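Local coordinates for protein putative polysaccharide deacetylase (Bdellovibrio bacteriovorus HD100, PDB 5JP6) that probably removes acetyl groups from peptidoglycan as a zinc-dependent carbohydrate esterase of family 4, acting during predation on other bacteria, at residues M128-H133 with M345-R350; F144-N149 with K192-K197; V171-D176 with Y357-L362; D185-A190 with R340-M345. The protein carries 1 engineered substitution. All coordinates share one frame; numbering follows the deposited sequence.

Following the chain from the N terminus, the long loop after helix 110-126 makes two contacts: residues 128-133 meet helix 339-354 (interaction 1), and 144-149 meet the end of helix 183-193 (interaction 2). Strand 170-176 then pairs with 357-362 (interaction 3), and helix 183-193 lies against helix 339-354 (interaction 4). Interactions 2 and 4 both nest inside the loop closed by interaction 1, and interaction 4 also nests inside that of interaction 3; interaction 3 crosses interactions 1 and 2, and interaction 2 crosses interaction 4. Met345 lies in the segments of both interactions 1 and 4; its CE reaches Phe175 of interaction 3, joining the helix layer to the parallel sheet.

Interaction 1. Residues M128-H133 with M345-R350; sequences MSVPGH and MPQFLR
Gln347 offers both ends of its side-chain amide to the loop at Ser129 and Val130. NE2 donates to Ser129 OG (3.1 Å) along a nearly straight line, 166° at the hydrogen, with the hydroxyl oxygen in the amide plane. OE1 accepts Val130 N at 2.8 Å, the donor standing above the carbonyl plane; Met128 CB packs against the same oxygen at 3.4 Å. Two bonds in this way fix the rotation of the amide. Gln347 CG runs anti to the backbone N (chi1 -174°), and a bend at chi2 turns CD toward the loop. Val130 straddles the neighbouring surface: CG1 sits on Pro346 CB (3.7 Å), while CG2 touches Gln347 NE2 and, more loosely, Arg350 CG. Here the loop that follows helix 110-126 passes over a proline kink in helix 339-354 of the NodB-homology fold. At the kink Gln347 N lacks its bond to the preceding turn; a water takes that N-H at 2.9 Å and donates to Val130 O at 2.7 Å, joining loop and helix. Farther out, Asn142 ND2 donates to Pro346 O, Arg350 NE is bound by Asn354, and Gln347 also leans on Leu317 of helix 313-327.

Interaction 2. Residues F144-N149 with K192-K197; sequences FRFPDN and KEVNAK
Arg145 passes Val194 with their CA atoms 4.4 Å apart, and the next residue, Phe146, gives its backbone N-H to Val194 O at 2.8 Å. Val194 precedes Asn195, which has positive phi and is the C-prime residue of the Schellman motif that ends helix 183-193. Asn195 CG is anti to the backbone N (chi1 -170°), which sends the amide toward the loop. Both hydrogens of its ND2 are used: one goes to Phe146 O (2.8 Å, 169°), nearly along the C=O axis, the other to Asp148 OD1 (3.0 Å, 171°), met from above the carboxylate plane. Both acceptors lie in the amide plane, which fixes the rotation of the group. The Arg145 guanidinium stacks over this amide, ND2 lying over its centre; a long salt bridge, with the carboxylate oxygen well out of the guanidinium plane, links it to Asp148 of the same loop.

On the apolar side Val194 is shared by two rings. Its CG1 makes a CH-pi contact over one face of Phe144, 3.8 Å from the centroid and displaced toward the rim; CG2 rests on Phe146 CD2 at 3.8 Å, the two side chains lying side by side. Phe144 also stacks with Tyr353 of helix 339-354, and Glu193 reaches Ser140. One water donates both to Asp148 OD1 and to Asn195 OD1, at 2.8 Å each.

Interaction 3. Residues V171-D176 with Y357-L362; sequences VVLTFD and YSVVLL
A parallel beta pairing, part of the central sheet of the NodB-homology fold, joins Val171 to Val359 as facing partners. Val171 makes both direct backbone bonds, in the usual parallel pattern: its N donates to Ser358 O (2.9 Å), nearly straight on to the carbonyl, and its O accepts Val360 N (2.8 Å). The same carbonyl receives a CA-H...O contact from Val359 CA. Beyond this pair the strands part. Leu173 N and Val360 O, 4.4 Å apart, are joined by a water that accepts from the N-H at 2.8 Å and donates to the oxygen at 2.7 Å, so both polar atoms are satisfied where the sheet opens.

Apolar side chains pack beside the water-bridged part. Val172 CG2 reaches across to Leu362 CG (3.9 Å), the two crossing at about a right angle, and all three side-chain carbons of Val172 lie near Val360 O. Leu173 CG, anti to its own carbonyl carbon (chi1 -56°), lies against Val359 CG1 at 4.1 Å. At the start of the pairing Val171 CG1 touches Tyr357 CD2 at 4.1 Å; the phenol oxygen of Tyr357 is hydrogen-bonded to Glu325.

Strand 170-176 ends at Asp176, a zinc-binding residue in a structure of this protein; here the zinc is held by Asp177, His227 and Tyr280. Strand 170-176 also pairs with strands 199-202 and 330-335, while strand 358-364 pairs with strand 150-153. Helix 339-354 covers Leu173 through Phe348 and Leu349.

Interaction 4. Residues D185-A190 with R340-M345; sequences DAILRA and RTAEIM
Ile187 and Ala342 meet where two helices run almost side by side, their segment axes 8.7 Å apart at 20°. The closeness comes from small residues. Ile187 CG1 lies on the backbone at Ala342 CA (3.7 Å) and nearly as close to its CB, while CD1 spreads over the same alanine. Because CG1 is anti to the carbonyl carbon (chi1 -73°), this branch is the one that comes across, and CG2 points instead to Phe175 of the sheet. Ala186 CB meets Ala342 CB at 4.0 Å. One turn on, Ala190 CB rests on Met345 CG (3.8 Å), whose chain then bends at chi2 and chi3 and ends at Phe175.

Packing is slacker at the flank, where Ile187 CD1 and Thr341 CG2 are 4.3 Å apart; the Thr341 hydroxyl is hydrogen-bonded to Asp307. Polar residues lie off the interface: Asp185, partly exposed, forms a salt bridge with Arg216, and Glu343 pairs with Arg125 and Arg339.

The side chain of Thr341 is about 10 Å from that of Asp176. Two nearly parallel helices laid over parallel strands, here 170-176 and 330-335, are what the helical outer layer of the distorted beta/alpha barrel of family 4 carbohydrate esterases is built from.

Interaction 1. Residues M128-H133 with M345-R350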
loop_
_atom_site.group_PDB
_atom_site.type_symbol
_atom_site.label_atom_id
_atom_site.label_comp_id
_atom_site.label_asym_id
_atom_site.label_seq_id
_atom_site.Cartn_x
_atom_site.Cartn_y
_atom_site.Cartn_z
ATOM N N MET A 128 -0.947 22.690 -2.321
ATOM C CA MET A 128 -1.984 22.069 -1.511
ATOM C C MET A 128 -2.405 22.929 -0.366
ATOM O O MET A 128 -1.571 23.440 0.360
ATOM C CB MET A 128 -1.490 20.769 -0.954
ATOM C CG MET A 128 -1.286 19.775 -2.057
ATOM S SD MET A 128 -0.289 18.448 -1.436
ATOM C CE MET A 128 -1.577 17.249 -1.252
ATOM N N SER A 129 -3.732 23.045 -0.175
ATOM C CA SER A 129 -4.233 23.822 0.968
ATOM C C SER A 129 -4.031 23.095 2.269
ATOM O O SER A 129 -3.920 23.732 3.325
ATOM C CB SER A 129 -5.682 24.267 0.779
ATOM O OG SER A 129 -6.547 23.181 0.924
ATOM N N VAL A 130 -3.949 21.762 2.196
ATOM C CA VAL A 130 -3.704 20.908 3.373
ATOM C C VAL A 130 -2.510 20.008 3.116
ATOM O O VAL A 130 -2.667 18.876 2.699
ATOM C CB VAL A 130 -4.939 20.075 3.787
ATOM C CG1 VAL A 130 -4.657 19.388 5.100
ATOM C CG2 VAL A 130 -6.171 20.965 3.918
ATOM N N PRO A 131 -1.320 20.563 3.250
ATOM C CA PRO A 131 -0.157 19.774 2.878
ATOM C C PRO A 131 0.062 18.600 3.826
ATOM O O PRO A 131 -0.392 18.627 4.959
ATOM C CB PRO A 131 0.997 20.787 2.942
ATOM C CG PRO A 131 0.526 21.824 3.905
ATOM C CD PRO A 131 -0.959 21.923 3.669
ATOM N N GLY A 132 0.718 17.568 3.314
ATOM C CA GLY A 132 1.169 16.455 4.083
ATOM C C GLY A 132 2.666 16.285 3.953
ATOM O O GLY A 132 3.322 17.134 3.394
ATOM N N HIS A 133 3.200 15.236 4.558
ATOM C CA HIS A 133 4.598 14.910 4.460
ATOM C C HIS A 133 4.771 13.459 4.839
ATOM O O HIS A 133 4.483 13.080 5.979
ATOM C CB HIS A 133 5.464 15.749 5.383
ATOM C CG HIS A 133 6.840 15.933 4.869
ATOM N ND1 HIS A 133 7.656 14.875 4.548
ATOM C CD2 HIS A 133 7.546 17.056 4.610
ATOM C CE1 HIS A 133 8.803 15.341 4.088
ATOM N NE2 HIS A 133 8.762 16.666 4.121
ATOM N N MET A 345 -2.719 12.433 1.949
ATOM C CA MET A 345 -3.754 11.894 2.824
ATOM C C MET A 345 -4.503 12.982 3.622
ATOM O O MET A 345 -5.749 12.968 3.671
ATOM C CB MET A 345 -3.211 10.778 3.709
ATOM C CG MET A 345 -4.294 9.988 4.455
ATOM S SD MET A 345 -5.566 9.251 3.379
ATOM C CE MET A 345 -4.589 8.308 2.217
ATOM N N PRO A 346 -3.770 13.947 4.235
ATOM C CA PRO A 346 -4.550 14.995 4.929
ATOM C C PRO A 346 -5.518 15.748 4.011
ATOM O O PRO A 346 -6.663 15.999 4.376
ATOM C CB PRO A 346 -3.460 15.920 5.478
ATOM C CG PRO A 346 -2.280 15.013 5.662
ATOM C CD PRO A 346 -2.310 14.056 4.497
ATOM N N GLN A 347 -5.070 16.024 2.799
ATOM C CA GLN A 347 -5.863 16.755 1.848
ATOM C C GLN A 347 -7.103 15.905 1.416
ATOM O O GLN A 347 -8.247 16.403 1.289
ATOM C CB GLN A 347 -5.018 17.137 0.650
ATOM C CG GLN A 347 -5.764 18.040 -0.321
ATOM C CD GLN A 347 -5.699 19.518 0.072
ATOM O OE1 GLN A 347 -4.631 20.069 0.122
ATOM N NE2 GLN A 347 -6.817 20.120 0.415
ATOM N N PHE A 348 -6.877 14.615 1.207
ATOM C CA PHE A 348 -7.931 13.685 0.833
ATOM C C PHE A 348 -9.007 13.629 1.903
ATOM O O PHE A 348 -10.195 13.682 1.614
ATOM C CB PHE A 348 -7.348 12.291 0.577
ATOM C CG PHE A 348 -8.382 11.238 0.336
ATOM C CD1 PHE A 348 -9.106 11.219 -0.828
ATOM C CD2 PHE A 348 -8.671 10.268 1.298
ATOM C CE1 PHE A 348 -10.058 10.237 -1.069
ATOM C CE2 PHE A 348 -9.645 9.320 1.070
ATOM C CZ PHE A 348 -10.325 9.300 -0.109
ATOM N N LEU A 349 -8.569 13.483 3.149
ATOM C CA LEU A 349 -9.490 13.424 4.255
ATOM C C LEU A 349 -10.323 14.708 4.389
ATOM O O LEU A 349 -11.517 14.643 4.649
ATOM C CB LEU A 349 -8.737 13.074 5.533
ATOM C CG LEU A 349 -8.068 11.682 5.561
ATOM C CD1 LEU A 349 -7.086 11.561 6.722
ATOM C CD2 LEU A 349 -9.108 10.589 5.567
ATOM N N ARG A 350 -9.675 15.853 4.228
ATOM C CA ARG A 350 -10.390 17.115 4.264
ATOM C C ARG A 350 -11.427 17.184 3.147
ATOM O O ARG A 350 -12.560 17.612 3.383
ATOM C CB ARG A 350 -9.409 18.295 4.222
ATOM C CG ARG A 350 -10.059 19.690 4.157
ATOM C CD ARG A 350 -11.013 20.050 5.295
ATOM N NE ARG A 350 -11.892 21.183 4.963
ATOM C CZ ARG A 350 -11.621 22.471 5.142
ATOM N NH1 ARG A 350 -10.482 22.880 5.684
ATOM N NH2 ARG A 350 -12.523 23.373 4.782
HETATM O O HOH W 1 -2.248 16.253 2.146
#

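Interaction 2. Residues F144-N149 with K192-K197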
loop_
_atom_site.group_PDB
_atom_site.type_symbol
_atom_site.label_atom_id
_atom_site.label_comp_id
_atom_site.label_asym_id
_atom_site.label_seq_id
_atom_site.Cartn_x
_atom_site.Cartn_y
_atom_site.Cartn_z
ATOM N N PHE A 144 -10.916 19.072 12.168
ATOM C CA PHE A 144 -12.278 18.527 12.206
ATOM C C PHE A 144 -12.160 17.093 12.675
ATOM O O PHE A 144 -11.060 16.538 12.707
ATOM C CB PHE A 144 -13.003 18.603 10.846
ATOM C CG PHE A 144 -12.395 17.754 9.774
ATOM C CD1 PHE A 144 -11.375 18.254 8.942
ATOM C CD2 PHE A 144 -12.791 16.433 9.627
ATOM C CE1 PHE A 144 -10.780 17.438 7.991
ATOM C CE2 PHE A 144 -12.239 15.637 8.646
ATOM C CZ PHE A 144 -11.249 16.122 7.822
ATOM N N ARG A 145 -13.294 16.486 12.959
ATOM C CA ARG A 145 -13.315 15.129 13.461
ATOM C C ARG A 145 -14.446 14.363 12.774
ATOM O O ARG A 145 -15.609 14.781 12.873
ATOM C CB ARG A 145 -13.537 15.162 14.966
ATOM C CG ARG A 145 -13.613 13.829 15.666
ATOM C CD ARG A 145 -13.861 14.047 17.155
ATOM N NE ARG A 145 -13.819 12.802 17.917
ATOM C CZ ARG A 145 -14.824 11.925 18.001
ATOM N NH1 ARG A 145 -15.970 12.136 17.356
ATOM N NH2 ARG A 145 -14.680 10.814 18.729
ATOM N N PHE A 146 -14.135 13.283 12.070
ATOM C CA PHE A 146 -15.165 12.381 11.581
ATOM C C PHE A 146 -15.791 11.710 12.846
ATOM O O PHE A 146 -15.081 11.359 13.802
ATOM C CB PHE A 146 -14.579 11.271 10.660
ATOM C CG PHE A 146 -14.157 11.740 9.281
ATOM C CD1 PHE A 146 -15.121 12.095 8.329
ATOM C CD2 PHE A 146 -12.802 11.795 8.896
ATOM C CE1 PHE A 146 -14.747 12.480 7.060
ATOM C CE2 PHE A 146 -12.463 12.208 7.608
ATOM C CZ PHE A 146 -13.425 12.547 6.711
ATOM N N PRO A 147 -17.118 11.505 12.840
ATOM C CA PRO A 147 -17.716 10.713 13.929
ATOM C C PRO A 147 -17.239 9.288 13.930
ATOM O O PRO A 147 -16.879 8.741 12.884
ATOM C CB PRO A 147 -19.226 10.761 13.630
ATOM C CG PRO A 147 -19.350 11.126 12.189
ATOM C CD PRO A 147 -18.082 11.821 11.758
ATOM N N ASP A 148 -17.230 8.651 15.100
ATOM C CA ASP A 148 -17.055 7.215 15.097
ATOM C C ASP A 148 -18.132 6.535 14.243
ATOM O O ASP A 148 -19.325 6.887 14.293
ATOM C CB ASP A 148 -17.184 6.649 16.516
ATOM C CG ASP A 148 -16.063 7.089 17.461
ATOM O OD1 ASP A 148 -14.941 7.400 17.015
ATOM O OD2 ASP A 148 -16.342 7.112 18.687
ATOM N N ASN A 149 -17.682 5.573 13.454
ATOM C CA ASN A 149 -18.563 4.776 12.618
ATOM C C ASN A 149 -17.925 3.445 12.292
ATOM O O ASN A 149 -17.284 3.287 11.276
ATOM C CB ASN A 149 -18.877 5.541 11.333
ATOM C CG ASN A 149 -20.107 5.004 10.625
ATOM O OD1 ASN A 149 -20.505 3.832 10.795
ATOM N ND2 ASN A 149 -20.703 5.856 9.812
ATOM N N LYS A 192 -5.419 9.790 12.388
ATOM C CA LYS A 192 -5.669 10.050 13.790
ATOM C C LYS A 192 -6.149 11.486 14.026
ATOM O O LYS A 192 -7.025 11.727 14.882
ATOM C CB LYS A 192 -4.455 9.731 14.653
ATOM C CG LYS A 192 -4.722 9.861 16.149
ATOM C CD LYS A 192 -3.516 9.423 16.967
ATOM C CE LYS A 192 -3.813 9.646 18.445
ATOM N NZ LYS A 192 -2.630 9.508 19.337
ATOM N N GLU A 193 -5.558 12.448 13.300
ATOM C CA GLU A 193 -5.907 13.873 13.447
ATOM C C GLU A 193 -7.397 14.139 13.278
ATOM O O GLU A 193 -7.924 15.112 13.859
ATOM C CB GLU A 193 -5.218 14.743 12.325
ATOM C CG GLU A 193 -3.810 14.973 12.537
ATOM C CD GLU A 193 -3.132 15.692 11.373
ATOM O OE1 GLU A 193 -3.529 15.717 10.136
ATOM O OE2 GLU A 193 -2.106 16.172 11.732
ATOM N N VAL A 194 -8.040 13.317 12.442
ATOM C CA VAL A 194 -9.448 13.520 12.109
ATOM C C VAL A 194 -10.350 12.364 12.595
ATOM O O VAL A 194 -11.513 12.241 12.177
ATOM C CB VAL A 194 -9.618 13.790 10.596
ATOM C CG1 VAL A 194 -8.863 15.047 10.195
ATOM C CG2 VAL A 194 -9.199 12.576 9.752
ATOM N N ASN A 195 -9.807 11.513 13.466
ATOM C CA ASN A 195 -10.564 10.386 14.056
ATOM C C ASN A 195 -11.032 9.379 13.027
ATOM O O ASN A 195 -12.032 8.737 13.237
ATOM C CB ASN A 195 -11.733 10.881 14.893
ATOM C CG ASN A 195 -12.387 9.793 15.703
ATOM O OD1 ASN A 195 -11.702 9.014 16.365
ATOM N ND2 ASN A 195 -13.715 9.710 15.647
ATOM N N ALA A 196 -10.289 9.236 11.928
ATOM C CA ALA A 196 -10.611 8.238 10.923
ATOM C C ALA A 196 -9.941 6.916 11.243
ATOM O O ALA A 196 -8.766 6.885 11.623
ATOM C CB ALA A 196 -10.197 8.681 9.529
ATOM N N LYS A 197 -10.681 5.823 11.051
ATOM C CA LYS A 197 -10.109 4.482 11.192
ATOM C C LYS A 197 -10.071 3.871 9.801
ATOM O O LYS A 197 -10.840 4.249 8.927
ATOM C CB LYS A 197 -10.960 3.632 12.133
ATOM C CG LYS A 197 -11.109 4.227 13.520
ATOM C CD LYS A 197 -9.781 4.322 14.247
ATOM C CE LYS A 197 -9.971 4.809 15.688
ATOM N NZ LYS A 197 -10.566 6.193 15.768
HETATM O O HOH W 2 -14.379 7.750 12.525
HETATM O O HOH W 3 -13.417 5.756 15.410
HETATM O O HOH W 4 -12.680 7.852 18.671
#

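Interaction 3. Residues V171-D176 with Y357-L362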
loop_
_atom_site.group_PDB
_atom_site.type_symbol
_atom_site.label_atom_id
_atom_site.label_comp_id
_atom_site.label_asym_id
_atom_site.label_seq_id
_atom_site.Cartn_x
_atom_site.Cartn_y
_atom_site.Cartn_z
ATOM N N VAL A 171 -17.531 5.784 3.131
ATOM C CA VAL A 171 -16.397 5.134 2.495
ATOM C C VAL A 171 -15.522 4.448 3.532
ATOM O O VAL A 171 -15.376 4.908 4.672
ATOM C CB VAL A 171 -15.567 6.079 1.625
ATOM C CG1 VAL A 171 -16.388 6.628 0.477
ATOM C CG2 VAL A 171 -14.987 7.220 2.447
ATOM N N VAL A 172 -14.987 3.308 3.122
ATOM C CA VAL A 172 -14.072 2.512 3.931
ATOM C C VAL A 172 -12.697 2.667 3.303
ATOM O O VAL A 172 -12.512 2.402 2.124
ATOM C CB VAL A 172 -14.464 1.019 3.933
ATOM C CG1 VAL A 172 -13.555 0.196 4.828
ATOM C CG2 VAL A 172 -15.893 0.809 4.329
ATOM N N LEU A 173 -11.766 3.148 4.101
ATOM C CA LEU A 173 -10.440 3.365 3.604
ATOM C C LEU A 173 -9.546 2.152 3.858
ATOM O O LEU A 173 -9.432 1.684 5.007
ATOM C CB LEU A 173 -9.835 4.587 4.278
ATOM C CG LEU A 173 -10.643 5.887 4.137
ATOM C CD1 LEU A 173 -9.858 7.022 4.733
ATOM C CD2 LEU A 173 -11.057 6.175 2.683
ATOM N N THR A 174 -8.959 1.608 2.795
ATOM C CA THR A 174 -8.149 0.424 2.893
ATOM C C THR A 174 -6.783 0.603 2.278
ATOM O O THR A 174 -6.618 1.296 1.263
ATOM C CB THR A 174 -8.886 -0.823 2.350
ATOM O OG1 THR A 174 -8.874 -0.836 0.908
ATOM C CG2 THR A 174 -10.294 -0.928 2.855
ATOM N N PHE A 175 -5.802 0.001 2.938
ATOM C CA PHE A 175 -4.400 0.200 2.581
ATOM C C PHE A 175 -3.712 -1.150 2.454
ATOM O O PHE A 175 -3.642 -1.907 3.427
ATOM C CB PHE A 175 -3.684 1.018 3.663
ATOM C CG PHE A 175 -4.184 2.440 3.763
ATOM C CD1 PHE A 175 -3.664 3.427 2.967
ATOM C CD2 PHE A 175 -5.194 2.753 4.641
ATOM C CE1 PHE A 175 -4.153 4.717 3.035
ATOM C CE2 PHE A 175 -5.688 4.047 4.722
ATOM C CZ PHE A 175 -5.165 5.025 3.900
ATOM N N ASP A 176 -3.185 -1.411 1.262
ATOM C CA ASP A 176 -2.460 -2.661 0.977
ATOM C C ASP A 176 -0.955 -2.524 0.993
ATOM O O ASP A 176 -0.428 -1.483 0.584
ATOM C CB ASP A 176 -2.833 -3.162 -0.427
ATOM C CG ASP A 176 -4.188 -3.785 -0.510
ATOM O OD1 ASP A 176 -4.962 -3.780 0.477
ATOM O OD2 ASP A 176 -4.495 -4.320 -1.608
ATOM N N TYR A 357 -18.856 13.143 2.938
ATOM C CA TYR A 357 -18.616 11.719 3.110
ATOM C C TYR A 357 -18.201 11.443 4.596
ATOM O O TYR A 357 -17.631 12.322 5.283
ATOM C CB TYR A 357 -17.600 11.175 2.055
ATOM C CG TYR A 357 -18.124 11.138 0.637
ATOM C CD1 TYR A 357 -18.030 12.253 -0.204
ATOM C CD2 TYR A 357 -18.743 10.000 0.120
ATOM C CE1 TYR A 357 -18.565 12.223 -1.468
ATOM C CE2 TYR A 357 -19.274 10.005 -1.153
ATOM C CZ TYR A 357 -19.200 11.120 -1.932
ATOM O OH TYR A 357 -19.703 11.104 -3.225
ATOM N N SER A 358 -18.493 10.227 5.074
ATOM C CA SER A 358 -18.072 9.764 6.381
ATOM C C SER A 358 -17.217 8.490 6.228
ATOM O O SER A 358 -17.433 7.692 5.330
ATOM C CB SER A 358 -19.298 9.432 7.238
ATOM O OG SER A 358 -20.130 10.555 7.341
ATOM N N VAL A 359 -16.215 8.325 7.103
ATOM C CA VAL A 359 -15.339 7.201 7.062
ATOM C C VAL A 359 -15.831 6.080 7.977
ATOM O O VAL A 359 -16.125 6.314 9.149
ATOM C CB VAL A 359 -13.892 7.589 7.421
ATOM C CG1 VAL A 359 -12.996 6.344 7.515
ATOM C CG2 VAL A 359 -13.333 8.566 6.386
ATOM N N VAL A 360 -15.942 4.876 7.422
ATOM C CA VAL A 360 -16.449 3.706 8.146
ATOM C C VAL A 360 -15.362 2.669 8.304
ATOM O O VAL A 360 -14.655 2.355 7.346
ATOM C CB VAL A 360 -17.613 3.059 7.366
ATOM C CG1 VAL A 360 -18.033 1.740 7.965
ATOM C CG2 VAL A 360 -18.788 4.032 7.315
ATOM N N LEU A 361 -15.295 2.076 9.495
ATOM C CA LEU A 361 -14.453 0.923 9.721
ATOM C C LEU A 361 -15.313 -0.336 9.702
ATOM O O LEU A 361 -16.334 -0.385 10.386
ATOM C CB LEU A 361 -13.758 1.009 11.080
ATOM C CG LEU A 361 -12.765 -0.094 11.404
ATOM C CD1 LEU A 361 -11.598 -0.080 10.472
ATOM C CD2 LEU A 361 -12.336 0.039 12.868
ATOM N N LEU A 362 -14.915 -1.337 8.913
ATOM C CA LEU A 362 -15.612 -2.632 8.946
ATOM C C LEU A 362 -14.767 -3.564 9.815
ATOM O O LEU A 362 -13.532 -3.599 9.682
ATOM C CB LEU A 362 -15.763 -3.228 7.536
ATOM C CG LEU A 362 -16.548 -2.376 6.546
ATOM C CD1 LEU A 362 -16.522 -3.025 5.164
ATOM C CD2 LEU A 362 -17.971 -2.152 7.029
HETATM O O HOH W 5 -12.099 2.978 6.876
#

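Interaction 4. Residues D185-A190 with R340-M345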
loop_
_atom_site.group_PDB
_atom_site.type_symbol
_atom_site.label_atom_id
_atom_site.label_comp_id
_atom_site.label_asym_id
_atom_site.label_seq_id
_atom_site.Cartn_x
_atom_site.Cartn_y
_atom_site.Cartn_z
ATOM N N ASP A 185 3.431 5.579 9.015
ATOM C CA ASP A 185 3.283 6.465 10.165
ATOM C C ASP A 185 2.669 7.808 9.709
ATOM O O ASP A 185 1.881 8.386 10.427
ATOM C CB ASP A 185 4.607 6.649 10.913
ATOM C CG ASP A 185 5.004 5.441 11.703
ATOM O OD1 ASP A 185 4.171 4.948 12.470
ATOM O OD2 ASP A 185 6.175 4.966 11.496
ATOM N N ALA A 186 3.046 8.322 8.538
ATOM C CA ALA A 186 2.426 9.562 8.038
ATOM C C ALA A 186 0.913 9.368 7.812
ATOM O O ALA A 186 0.112 10.216 8.172
ATOM C CB ALA A 186 3.091 10.037 6.756
ATOM N N ILE A 187 0.541 8.230 7.239
ATOM C CA ILE A 187 -0.860 7.900 7.042
ATOM C C ILE A 187 -1.574 7.799 8.418
ATOM O O ILE A 187 -2.671 8.357 8.608
ATOM C CB ILE A 187 -1.026 6.685 6.108
ATOM C CG1 ILE A 187 -0.717 7.092 4.647
ATOM C CG2 ILE A 187 -2.418 6.087 6.261
ATOM C CD1 ILE A 187 -0.421 5.942 3.722
ATOM N N LEU A 188 -0.940 7.141 9.387
ATOM C CA LEU A 188 -1.512 7.041 10.738
ATOM C C LEU A 188 -1.749 8.422 11.345
ATOM O O LEU A 188 -2.782 8.666 11.958
ATOM C CB LEU A 188 -0.624 6.222 11.662
ATOM C CG LEU A 188 -0.508 4.741 11.363
ATOM C CD1 LEU A 188 0.445 4.056 12.317
ATOM C CD2 LEU A 188 -1.871 4.041 11.422
ATOM N N ARG A 189 -0.776 9.325 11.189
ATOM C CA ARG A 189 -0.925 10.677 11.757
ATOM C C ARG A 189 -2.117 11.375 11.131
ATOM O O ARG A 189 -2.925 11.993 11.819
ATOM C CB ARG A 189 0.322 11.514 11.532
ATOM C CG ARG A 189 1.509 11.038 12.337
ATOM C CD ARG A 189 2.649 12.011 12.256
ATOM N NE ARG A 189 3.370 11.961 10.976
ATOM C CZ ARG A 189 4.393 11.153 10.690
ATOM N NH1 ARG A 189 4.812 10.252 11.560
ATOM N NH2 ARG A 189 4.987 11.230 9.508
ATOM N N ALA A 190 -2.234 11.233 9.826
ATOM C CA ALA A 190 -3.327 11.904 9.098
ATOM C C ALA A 190 -4.690 11.362 9.538
ATOM O O ALA A 190 -5.635 12.119 9.784
ATOM C CB ALA A 190 -3.145 11.749 7.604
ATOM N N ARG A 340 3.236 8.937 -2.348
ATOM C CA ARG A 340 2.362 10.048 -2.733
ATOM C C ARG A 340 1.008 9.949 -2.039
ATOM O O ARG A 340 0.405 10.955 -1.740
ATOM C CB ARG A 340 2.194 10.098 -4.236
ATOM C CG ARG A 340 1.566 11.373 -4.747
ATOM C CD ARG A 340 1.641 11.406 -6.271
ATOM N NE ARG A 340 2.963 11.169 -6.825
ATOM C CZ ARG A 340 3.872 12.107 -7.146
ATOM N NH1 ARG A 340 3.679 13.380 -6.889
ATOM N NH2 ARG A 340 4.989 11.751 -7.727
ATOM N N THR A 341 0.581 8.723 -1.753
ATOM C CA THR A 341 -0.647 8.529 -0.988
ATOM C C THR A 341 -0.548 9.118 0.412
ATOM O O THR A 341 -1.502 9.791 0.890
ATOM C CB THR A 341 -1.025 7.051 -0.983
ATOM O OG1 THR A 341 -1.263 6.635 -2.331
ATOM C CG2 THR A 341 -2.261 6.748 -0.111
ATOM N N ALA A 342 0.598 8.922 1.070
ATOM C CA ALA A 342 0.813 9.556 2.392
ATOM C C ALA A 342 0.842 11.097 2.216
ATOM O O ALA A 342 0.266 11.839 3.042
ATOM C CB ALA A 342 2.078 9.031 3.060
ATOM N N GLU A 343 1.483 11.600 1.141
ATOM C CA GLU A 343 1.589 13.031 0.951
ATOM C C GLU A 343 0.224 13.698 0.793
ATOM O O GLU A 343 0.062 14.844 1.194
ATOM C CB GLU A 343 2.436 13.353 -0.295
ATOM C CG GLU A 343 3.894 12.932 -0.210
ATOM C CD GLU A 343 4.750 13.885 0.604
ATOM O OE1 GLU A 343 4.433 15.095 0.755
ATOM O OE2 GLU A 343 5.828 13.424 1.081
ATOM N N ILE A 344 -0.724 13.000 0.148
ATOM C CA ILE A 344 -2.040 13.585 -0.109
ATOM C C ILE A 344 -3.095 13.225 0.938
ATOM O O ILE A 344 -4.227 13.711 0.854
ATOM C CB ILE A 344 -2.586 13.234 -1.508
ATOM C CG1 ILE A 344 -2.883 11.732 -1.658
ATOM C CG2 ILE A 344 -1.614 13.730 -2.584
ATOM C CD1 ILE A 344 -4.082 11.449 -2.518
ATOM N N MET A 345 -2.719 12.433 1.949
ATOM C CA MET A 345 -3.754 11.894 2.824
ATOM C C MET A 345 -4.503 12.982 3.622
ATOM O O MET A 345 -5.749 12.968 3.671
ATOM C CB MET A 345 -3.211 10.778 3.709
ATOM C CG MET A 345 -4.294 9.988 4.455
ATOM S SD MET A 345 -5.566 9.251 3.379
ATOM C CE MET A 345 -4.589 8.308 2.217
#